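Local coordinates for phosphoserine phosphatase (Homo sapiens, PDB 6HYY), which hydrolyses L-3-phosphoserine to serine and inorganic phosphate as a magnesium-dependent phosphatase of the haloacid dehalogenase family, at residues F102-G107 against K156-L161. Numbering follows the deposited sequence.
With SER (serine), chain E.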
loop_
_atom_site.group_PDB
_atom_site.type_symbol
_atom_site.label_atom_id
_atom_site.label_comp_id
_atom_site.label_asym_id
_atom_site.label_seq_id
_atom_site.Cartn_x
_atom_site.Cartn_y
_atom_site.Cartn_z
ATOM N N PHE A 102 -2.010 1.388 9.648
ATOM C CA PHE A 102 -0.767 0.896 9.076
ATOM C C PHE A 102 -0.825 1.063 7.572
ATOM O O PHE A 102 -1.905 1.057 6.988
ATOM C CB PHE A 102 -0.508 -0.599 9.401
ATOM C CG PHE A 102 -0.399 -0.877 10.873
ATOM C CD1 PHE A 102 -1.532 -1.107 11.624
ATOM C CD2 PHE A 102 0.837 -0.904 11.493
ATOM C CE1 PHE A 102 -1.439 -1.345 13.005
ATOM C CE2 PHE A 102 0.944 -1.110 12.876
ATOM C CZ PHE A 102 -0.198 -1.352 13.618
ATOM N N LEU A 103 0.350 1.214 6.964
ATOM C CA LEU A 103 0.496 1.211 5.520
ATOM C C LEU A 103 1.314 -0.004 5.118
ATOM O O LEU A 103 2.377 -0.257 5.697
ATOM C CB LEU A 103 1.180 2.493 5.034
ATOM C CG LEU A 103 0.511 3.835 5.343
ATOM C CD1 LEU A 103 1.284 4.963 4.631
ATOM C CD2 LEU A 103 -0.946 3.829 4.913
ATOM N N ILE A 104 0.826 -0.755 4.132
ATOM C CA ILE A 104 1.523 -1.942 3.644
ATOM C C ILE A 104 1.700 -1.801 2.141
ATOM O O ILE A 104 0.741 -1.490 1.423
ATOM C CB ILE A 104 0.772 -3.251 3.974
ATOM C CG1 ILE A 104 0.436 -3.311 5.461
ATOM C CG2 ILE A 104 1.631 -4.453 3.562
ATOM C CD1 ILE A 104 -0.404 -4.522 5.842
ATOM N N SER A 105 2.922 -2.014 1.666
ATOM C CA SER A 105 3.165 -1.788 0.249
ATOM C C SER A 105 4.272 -2.695 -0.269
ATOM O O SER A 105 5.246 -2.972 0.430
ATOM C CB SER A 105 3.539 -0.331 0.004
ATOM O OG SER A 105 3.626 -0.101 -1.394
ATOM N N GLY A 106 4.112 -3.138 -1.518
ATOM C CA GLY A 106 5.205 -3.700 -2.294
ATOM C C GLY A 106 6.132 -2.662 -2.898
ATOM O O GLY A 106 7.157 -3.025 -3.486
ATOM N N GLY A 107 5.783 -1.381 -2.765
ATOM C CA GLY A 107 6.674 -0.283 -3.075
ATOM C C GLY A 107 7.724 -0.089 -2.001
ATOM O O GLY A 107 8.054 -1.000 -1.242
ATOM N N LYS A 156 1.554 -11.840 5.503
ATOM C CA LYS A 156 2.638 -12.041 6.461
ATOM C C LYS A 156 2.781 -10.841 7.392
ATOM O O LYS A 156 3.042 -11.001 8.589
ATOM C CB LYS A 156 3.950 -12.310 5.728
ATOM C CG LYS A 156 3.947 -13.578 4.892
ATOM C CD LYS A 156 5.328 -13.846 4.306
ATOM C CE LYS A 156 5.305 -15.043 3.360
ATOM N NZ LYS A 156 5.195 -14.633 1.924
ATOM N N VAL A 157 2.635 -9.629 6.852
ATOM C CA VAL A 157 2.689 -8.437 7.694
ATOM C C VAL A 157 1.575 -8.477 8.733
ATOM O O VAL A 157 1.796 -8.213 9.918
ATOM C CB VAL A 157 2.610 -7.161 6.832
ATOM C CG1 VAL A 157 2.418 -5.930 7.734
ATOM C CG2 VAL A 157 3.868 -7.020 5.996
ATOM N N ILE A 158 0.359 -8.799 8.301
ATOM C CA ILE A 158 -0.771 -8.792 9.222
ATOM C C ILE A 158 -0.574 -9.849 10.301
ATOM O O ILE A 158 -0.884 -9.612 11.475
ATOM C CB ILE A 158 -2.093 -8.967 8.451
ATOM C CG1 ILE A 158 -2.320 -7.696 7.612
ATOM C CG2 ILE A 158 -3.282 -9.223 9.416
ATOM C CD1 ILE A 158 -3.568 -7.712 6.780
ATOM N N LYS A 159 -0.025 -11.016 9.925
ATOM C CA LYS A 159 0.301 -12.029 10.929
ATOM C C LYS A 159 1.307 -11.498 11.938
ATOM O O LYS A 159 1.145 -11.710 13.149
ATOM C CB LYS A 159 0.829 -13.296 10.249
ATOM C CG LYS A 159 1.284 -14.379 11.220
ATOM C CD LYS A 159 1.581 -15.677 10.465
ATOM C CE LYS A 159 1.798 -16.837 11.433
ATOM N NZ LYS A 159 2.059 -18.127 10.736
ATOM N N LEU A 160 2.351 -10.805 11.471
ATOM C CA LEU A 160 3.311 -10.213 12.399
ATOM C C LEU A 160 2.629 -9.232 13.343
ATOM O O LEU A 160 2.929 -9.210 14.541
ATOM C CB LEU A 160 4.436 -9.515 11.634
ATOM C CG LEU A 160 5.439 -10.356 10.841
ATOM C CD1 LEU A 160 6.374 -9.444 10.056
ATOM C CD2 LEU A 160 6.231 -11.271 11.763
ATOM N N LEU A 161 1.699 -8.420 12.830
ATOM C CA LEU A 161 1.025 -7.437 13.680
ATOM C C LEU A 161 0.132 -8.118 14.712
ATOM O O LEU A 161 0.052 -7.673 15.864
ATOM C CB LEU A 161 0.205 -6.478 12.819
ATOM C CG LEU A 161 1.022 -5.542 11.949
ATOM C CD1 LEU A 161 0.048 -4.776 11.049
ATOM C CD2 LEU A 161 1.878 -4.584 12.784
HETATM N N SER E . 2.814 -1.994 -4.904
HETATM C CA SER E . 2.201 -2.192 -3.596
HETATM C C SER E . 1.746 -3.637 -3.446
HETATM O O SER E . 0.593 -3.861 -3.093
HETATM C CB SER E . 1.010 -1.278 -3.405
HETATM O OG SER E . 0.802 -0.891 -2.066
HETATM O OXT SER E . 2.476 -4.602 -3.695
#
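Val157 meets Ile104 tip to tip: its CG1 makes the main contact, 3.7 Å from Ile104 CD1, and also touches Ile104 CG1, while its other methyl, CG2, makes a looser second touch at 4.2 Å from Ile104 CG2. With CG1 anti to the backbone N (chi1 170°), the valine turns that methyl to the CD1 end of the isoleucine and leaves CG2 for the shorter branch. Ile158, next along, crosses the same isoleucine at about a right angle and offers the flank of its chain, with CG1 4.1 Å from Ile104 CD1. That terminal methyl therefore has Val157 and Ile158 to pack against. This is helix 153-165 lying on one face of the parallel core of the Rossmann-like haloacid dehalogenase fold, where strand 100-105 sits between 12-16 and 126-133; the short segments run roughly antiparallel, at 149°, their axes 10.4 Å apart at closest. One turn beyond Val157, Leu161 faces Phe102. Its CD1 stands over the middle of the ring, 3.9 Å from the centroid and 8° off the normal, a CH-pi contact, and its CD2 reaches the ring margin, 3.6 Å from Phe102 CE2. Cys14 and Phe127, from the two flanking strands, also touch both Phe102 and Leu161. With the Phe102 ring cut back to an alanine, Leu161 would probably lose the surface its two methyls rest on, opening a gap there. From Ile104 on, at the C-terminal end of the strand, the chain lines the serine pocket. There Ser105 OG accepts from Gly107 N (2.9 Å) in an ST turn and lies 3.0 Å from OG of the bound serine, while the backbone at Gly106 passes close to the ligand, its N near the serine CA.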